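Local coordinates for protein TRAP-T family transporter, DctP (Periplasmic binding) subunit (Sulfitobacter sp. NAS-14.1, PDB 4PF8) that binds beta-D-galacturonate in the cleft between its two lobes, in the periplasm, and probably delivers it to the membrane subunits of a TRAP transporter, at residues N100-P105 against L230-C235; V86-P91 against R167-D172. All coordinates share one frame; numbering follows the deposited sequence.

Contact 1. Residues N100-P105 against L230-C235. With GTR (beta-D-galactopyranuronic acid), chain D.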
loop_
_atom_site.group_PDB
_atom_site.type_symbol
_atom_site.label_atom_id
_atom_site.label_comp_id
_atom_site.label_asym_id
_atom_site.label_seq_id
_atom_site.Cartn_x
_atom_site.Cartn_y
_atom_site.Cartn_z
ATOM N N ASN A 100 9.468 -2.901 -6.722
ATOM C CA ASN A 100 8.539 -3.883 -7.289
ATOM C C ASN A 100 8.527 -5.186 -6.520
ATOM O O ASN A 100 7.532 -5.882 -6.507
ATOM C CB ASN A 100 8.834 -4.161 -8.764
ATOM C CG ASN A 100 8.368 -3.055 -9.657
ATOM O OD1 ASN A 100 7.182 -2.749 -9.703
ATOM N ND2 ASN A 100 9.298 -2.424 -10.359
ATOM N N VAL A 101 9.637 -5.514 -5.867
ATOM C CA VAL A 101 9.751 -6.798 -5.177
ATOM C C VAL A 101 8.683 -7.026 -4.103
ATOM O O VAL A 101 8.310 -8.160 -3.845
ATOM C CB VAL A 101 11.156 -6.988 -4.558
ATOM C CG1 VAL A 101 12.224 -6.916 -5.639
ATOM C CG2 VAL A 101 11.414 -5.957 -3.455
ATOM N N VAL A 102 8.194 -5.970 -3.461
ATOM C CA VAL A 102 7.174 -6.131 -2.417
ATOM C C VAL A 102 5.771 -6.262 -2.988
ATOM O O VAL A 102 4.832 -6.601 -2.267
ATOM C CB VAL A 102 7.177 -4.984 -1.371
ATOM C CG1 VAL A 102 8.543 -4.855 -0.763
ATOM C CG2 VAL A 102 6.694 -3.662 -2.003
ATOM N N SER A 103 5.629 -6.022 -4.285
ATOM C CA SER A 103 4.348 -6.178 -4.971
ATOM C C SER A 103 4.178 -7.543 -5.635
ATOM O O SER A 103 3.215 -7.779 -6.363
ATOM C CB SER A 103 4.172 -5.082 -6.008
ATOM O OG SER A 103 3.911 -3.865 -5.356
ATOM N N LEU A 104 5.127 -8.441 -5.394
ATOM C CA LEU A 104 4.997 -9.793 -5.917
ATOM C C LEU A 104 4.019 -10.560 -5.038
ATOM O O LEU A 104 4.061 -10.447 -3.834
ATOM C CB LEU A 104 6.371 -10.466 -5.933
ATOM C CG LEU A 104 7.311 -9.936 -7.021
ATOM C CD1 LEU A 104 8.721 -10.413 -6.770
ATOM C CD2 LEU A 104 6.851 -10.382 -8.410
ATOM N N PRO A 105 3.118 -11.335 -5.652
ATOM C CA PRO A 105 2.100 -12.006 -4.850
ATOM C C PRO A 105 2.729 -13.053 -3.930
ATOM O O PRO A 105 3.620 -13.788 -4.337
ATOM C CB PRO A 105 1.183 -12.677 -5.891
ATOM C CG PRO A 105 1.857 -12.543 -7.199
ATOM C CD PRO A 105 2.921 -11.466 -7.096
ATOM N N LEU A 230 -1.495 -10.268 -1.490
ATOM C CA LEU A 230 -0.449 -9.251 -1.527
ATOM C C LEU A 230 -0.357 -8.661 -0.125
ATOM O O LEU A 230 -1.376 -8.489 0.555
ATOM C CB LEU A 230 -0.763 -8.109 -2.499
ATOM C CG LEU A 230 -0.603 -8.406 -3.995
ATOM C CD1 LEU A 230 -1.377 -7.360 -4.780
ATOM C CD2 LEU A 230 0.866 -8.406 -4.327
ATOM N N ILE A 231 0.867 -8.370 0.283
ATOM C CA ILE A 231 1.137 -7.648 1.528
ATOM C C ILE A 231 2.093 -6.544 1.103
ATOM O O ILE A 231 3.263 -6.812 0.799
ATOM C CB ILE A 231 1.787 -8.535 2.579
ATOM C CG1 ILE A 231 0.786 -9.599 3.076
ATOM C CG2 ILE A 231 2.340 -7.715 3.732
ATOM C CD1 ILE A 231 1.439 -10.734 3.871
ATOM N N ILE A 232 1.581 -5.324 1.056
ATOM C CA ILE A 232 2.314 -4.218 0.453
ATOM C C ILE A 232 2.576 -3.159 1.513
ATOM O O ILE A 232 1.656 -2.504 1.966
ATOM C CB ILE A 232 1.583 -3.626 -0.770
ATOM C CG1 ILE A 232 1.347 -4.734 -1.808
ATOM C CG2 ILE A 232 2.398 -2.519 -1.395
ATOM C CD1 ILE A 232 0.789 -4.265 -3.055
ATOM N N PRO A 233 3.838 -3.030 1.930
ATOM C CA PRO A 233 4.147 -2.010 2.940
ATOM C C PRO A 233 3.932 -0.621 2.408
ATOM O O PRO A 233 3.929 -0.434 1.194
ATOM C CB PRO A 233 5.642 -2.209 3.208
ATOM C CG PRO A 233 5.989 -3.528 2.590
ATOM C CD PRO A 233 5.043 -3.730 1.475
ATOM N N GLU A 234 3.749 0.340 3.312
ATOM C CA GLU A 234 3.637 1.733 2.930
ATOM C C GLU A 234 4.770 2.470 3.586
ATOM O O GLU A 234 5.308 2.019 4.604
ATOM C CB GLU A 234 2.285 2.286 3.345
ATOM C CG GLU A 234 1.217 1.336 2.883
ATOM C CD GLU A 234 -0.140 1.936 2.754
ATOM O OE1 GLU A 234 -0.478 2.853 3.531
ATOM O OE2 GLU A 234 -0.888 1.465 1.856
ATOM N N CYS A 235 5.162 3.579 3.000
ATOM C CA CYS A 235 6.311 4.296 3.477
ATOM C C CYS A 235 5.927 5.720 3.823
ATOM O O CYS A 235 5.396 6.445 2.968
ATOM C CB CYS A 235 7.379 4.253 2.410
ATOM S SG CYS A 235 8.884 5.061 2.872
HETATM C C1 GTR D . -4.608 0.917 -0.072
HETATM C C2 GTR D . -3.367 1.719 0.137
HETATM C C3 GTR D . -3.510 2.998 -0.667
HETATM C C4 GTR D . -3.689 2.700 -2.149
HETATM C C5 GTR D . -4.916 1.801 -2.254
HETATM C C6 GTR D . -5.132 1.360 -3.697
HETATM O O1 GTR D . -4.508 -0.364 0.627
HETATM O O2 GTR D . -3.281 2.037 1.553
HETATM O O3 GTR D . -2.262 3.712 -0.529
HETATM O O4 GTR D . -2.519 1.998 -2.605
HETATM O O5 GTR D . -4.783 0.627 -1.425
HETATM O O6A GTR D . -5.630 0.212 -3.843
HETATM O O6B GTR D . -4.945 2.188 -4.617
HETATM O O HOH W 1 3.138 -8.820 -1.663
#
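Val102 lays CB against the ring carbon CD of Pro233, 3.8 Å away, where residues 102-105 run past 230-233 in nearly the reverse direction. In the two-lobed fold of TRAP solute-binding proteins the link 231-233 crosses between two sheets, leaving strand 223-230 of one and entering strand 234-239 of the other, consistent with a hinge connection between the lobes. The valine and proline side chains meet at a slant, and CG2 of Val102, placed between the backbone N and the carbonyl carbon (chi1 of CG1 -56°), also borders the proline ring.

Further along, Leu230 brings one methyl, CD2, to 3.2 Å from the carbonyl oxygen of Ser103, a buried oxygen with no polar partner in the model. Ile232 reaches the same loop with its far end, CD1 lying 3.9 Å from Ser103 OG.

No direct hydrogen bond joins the segments; a water does the bridging. It accepts from Ile231 N at 3.0 Å and lies within donating distance of Val102 O and Leu104 O, each 2.9 Å from it, so the loop carbonyls and the linker share one polar centre.

Behind this layer, a 3-10 turn is closed by the backbone bond from Ser103 N to Asn100 O. Phe174 of helix 172-179 packs on Ser103, Leu230 and Ile232, while Tyr304 of helix 301-310 bonds Pro105 O. Beyond the proline the linker delivers Glu234 to the sugar, its chain extended past CG, and the O2 hydroxyl of the galacturonate donates to Glu234 OE2 over a very short 2.5 Å.

Contact 2. Residues V86-P91 against R167-D172. With GTR (beta-D-galactopyranuronic acid), chain D.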
loop_
_atom_site.group_PDB
_atom_site.type_symbol
_atom_site.label_atom_id
_atom_site.label_comp_id
_atom_site.label_asym_id
_atom_site.label_seq_id
_atom_site.Cartn_x
_atom_site.Cartn_y
_atom_site.Cartn_z
ATOM N N VAL A 86 2.495 9.453 3.003
ATOM C CA VAL A 86 2.549 8.008 3.157
ATOM C C VAL A 86 2.072 7.417 1.847
ATOM O O VAL A 86 0.949 7.694 1.406
ATOM C CB VAL A 86 1.695 7.494 4.307
ATOM C CG1 VAL A 86 1.613 5.974 4.278
ATOM C CG2 VAL A 86 2.266 7.967 5.644
ATOM N N PHE A 87 2.947 6.635 1.248
ATOM C CA PHE A 87 2.696 6.021 -0.048
ATOM C C PHE A 87 2.758 4.504 0.050
ATOM O O PHE A 87 3.694 3.947 0.631
ATOM C CB PHE A 87 3.757 6.428 -1.079
ATOM C CG PHE A 87 3.873 7.893 -1.326
ATOM C CD1 PHE A 87 2.802 8.649 -1.735
ATOM C CD2 PHE A 87 5.109 8.510 -1.252
ATOM C CE1 PHE A 87 2.926 9.993 -1.976
ATOM C CE2 PHE A 87 5.244 9.876 -1.527
ATOM C CZ PHE A 87 4.135 10.609 -1.865
ATOM N N SER A 88 1.810 3.846 -0.587
ATOM C CA SER A 88 1.942 2.415 -0.793
ATOM C C SER A 88 3.148 2.202 -1.686
ATOM O O SER A 88 3.343 2.942 -2.668
ATOM C CB SER A 88 0.698 1.897 -1.487
ATOM O OG SER A 88 0.801 0.522 -1.850
ATOM N N LEU A 89 3.929 1.165 -1.401
ATOM C CA LEU A 89 5.000 0.812 -2.310
ATOM C C LEU A 89 4.479 0.218 -3.635
ATOM O O LEU A 89 5.238 0.079 -4.596
ATOM C CB LEU A 89 5.971 -0.121 -1.618
ATOM C CG LEU A 89 7.046 0.593 -0.818
ATOM C CD1 LEU A 89 6.483 1.460 0.265
ATOM C CD2 LEU A 89 8.041 -0.420 -0.223
ATOM N N GLY A 90 3.190 -0.091 -3.714
ATOM C CA GLY A 90 2.633 -0.673 -4.921
ATOM C C GLY A 90 2.864 0.209 -6.145
ATOM O O GLY A 90 3.492 -0.186 -7.117
ATOM N N PRO A 91 2.354 1.446 -6.111
ATOM C CA PRO A 91 2.530 2.352 -7.252
ATOM C C PRO A 91 3.942 2.931 -7.362
ATOM O O PRO A 91 4.292 3.558 -8.365
ATOM C CB PRO A 91 1.517 3.474 -6.975
ATOM C CG PRO A 91 0.566 2.919 -5.934
ATOM C CD PRO A 91 1.384 1.955 -5.125
ATOM N N ARG A 167 -10.380 -4.118 -10.995
ATOM C CA ARG A 167 -9.520 -2.938 -10.930
ATOM C C ARG A 167 -8.249 -3.314 -10.183
ATOM O O ARG A 167 -8.295 -4.048 -9.200
ATOM C CB ARG A 167 -10.208 -1.797 -10.197
ATOM C CG ARG A 167 -9.318 -0.610 -9.935
ATOM C CD ARG A 167 -8.629 -0.714 -8.573
ATOM N NE ARG A 167 -7.774 0.444 -8.325
ATOM C CZ ARG A 167 -7.090 0.641 -7.200
ATOM N NH1 ARG A 167 -7.144 -0.228 -6.197
ATOM N NH2 ARG A 167 -6.343 1.713 -7.076
ATOM N N VAL A 168 -7.124 -2.789 -10.661
ATOM C CA VAL A 168 -5.859 -2.910 -9.969
ATOM C C VAL A 168 -5.221 -1.521 -9.814
ATOM O O VAL A 168 -5.636 -0.564 -10.475
ATOM C CB VAL A 168 -4.898 -3.835 -10.713
ATOM C CG1 VAL A 168 -5.456 -5.252 -10.711
ATOM C CG2 VAL A 168 -4.628 -3.365 -12.133
HETATM N N MSE A 169 -4.238 -1.440 -8.930
HETATM C CA MSE A 169 -3.391 -0.250 -8.803
HETATM C C MSE A 169 -2.493 -0.099 -10.020
HETATM O O MSE A 169 -2.370 -0.998 -10.850
HETATM C CB MSE A 169 -2.468 -0.379 -7.585
HETATM C CG MSE A 169 -3.124 -0.270 -6.293
HETATM SE SE MSE A 169 -1.757 -0.170 -4.904
HETATM C CE MSE A 169 -1.422 -2.046 -4.557
ATOM N N ASN A 170 -1.828 1.050 -10.090
ATOM C CA ASN A 170 -0.923 1.349 -11.201
ATOM C C ASN A 170 0.457 0.708 -11.050
ATOM O O ASN A 170 1.454 1.366 -10.745
ATOM C CB ASN A 170 -0.805 2.870 -11.346
ATOM C CG ASN A 170 -2.140 3.523 -11.629
ATOM O OD1 ASN A 170 -2.757 4.125 -10.749
ATOM N ND2 ASN A 170 -2.611 3.381 -12.857
ATOM N N ASN A 171 0.507 -0.603 -11.264
ATOM C CA ASN A 171 1.761 -1.335 -11.390
ATOM C C ASN A 171 1.470 -2.490 -12.341
ATOM O O ASN A 171 0.528 -3.241 -12.126
ATOM C CB ASN A 171 2.230 -1.843 -10.014
ATOM C CG ASN A 171 3.608 -2.456 -10.044
ATOM O OD1 ASN A 171 3.990 -3.115 -11.008
ATOM N ND2 ASN A 171 4.380 -2.231 -8.981
ATOM N N ASP A 172 2.280 -2.632 -13.395
ATOM C CA ASP A 172 2.094 -3.698 -14.386
ATOM C C ASP A 172 2.088 -5.104 -13.792
ATOM O O ASP A 172 1.492 -6.015 -14.368
ATOM C CB ASP A 172 3.197 -3.626 -15.446
ATOM C CG ASP A 172 3.197 -2.310 -16.185
ATOM O OD1 ASP A 172 2.090 -1.775 -16.405
ATOM O OD2 ASP A 172 4.292 -1.808 -16.538
HETATM C C1 GTR D . -4.608 0.917 -0.072
HETATM C C2 GTR D . -3.367 1.719 0.137
HETATM C C3 GTR D . -3.510 2.998 -0.667
HETATM C C4 GTR D . -3.689 2.700 -2.149
HETATM C C5 GTR D . -4.916 1.801 -2.254
HETATM C C6 GTR D . -5.132 1.360 -3.697
HETATM O O1 GTR D . -4.508 -0.364 0.627
HETATM O O2 GTR D . -3.281 2.037 1.553
HETATM O O3 GTR D . -2.262 3.712 -0.529
HETATM O O4 GTR D . -2.519 1.998 -2.605
HETATM O O5 GTR D . -4.783 0.627 -1.425
HETATM O O6A GTR D . -5.630 0.212 -3.843
HETATM O O6B GTR D . -4.945 2.188 -4.617
HETATM O O HOH W 2 2.482 3.929 -10.630
HETATM O O HOH W 3 4.281 0.948 -10.180
#
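Asn171 and Gly90 make the direct hydrogen bond of this contact: ND2 donates to Gly90 O at 2.9 Å, in the carbonyl plane and close to the plane of the amide. With CG anti to the backbone N (chi1 -173°), the amide reaches across to Gly90 while its OD1 caps helix 172-179 through Leu173 N. Ser88, at the N-cap of the weakly bonded helix that follows, accepts from Gly90 N with OG. Water adds to the polar links, one molecule donating to both Pro91 O and Asn170 O.

Apolar contact centres on the selenium of selenomethionine Met169, which sits 3.8 Å from Pro91 CD, the two side chains slanting past each other. The same selenium lies 3.3 Å from O4 of the galacturonate.

The ligand's acid group is held by hydrogen bonds from Arg167, whose NH1 and NH2 donate side by side to the sugar carboxylate oxygens O6A (2.8 Å) and O6B (2.9 Å), both nearly straight, at 178° and 177°. Met169 N lies over one guanidinium face, and Met188 O accepts from NE. A methionine in place of this arginine would probably leave the carboxylate without its two paired donors and its countercharge. Such a two-pronged arginine-carboxylate pair is the hallmark of substrate recognition in TRAP solute-binding proteins.

Overall arrangement
Both contacts are buried near the middle of the chain, their centres about 9 Å apart, and both reach the galacturonate. They share one sheet, in which strands 84-88 and 234-239 are antiparallel neighbours joined by Cys235 N to Phe87 O. Contact 1 is mostly apolar, with a water in place of direct bonds, and packs the loop 100-105 against the link between the two sheets. Contact 2 stands at the cleft itself and is more polar, with a direct amide bond and an arginine for the sugar's acid group. Asn171 ties the two together by also donating to Asn100 OD1, while Ile232 CG2 packs against Ser88 OG and Gly90 N.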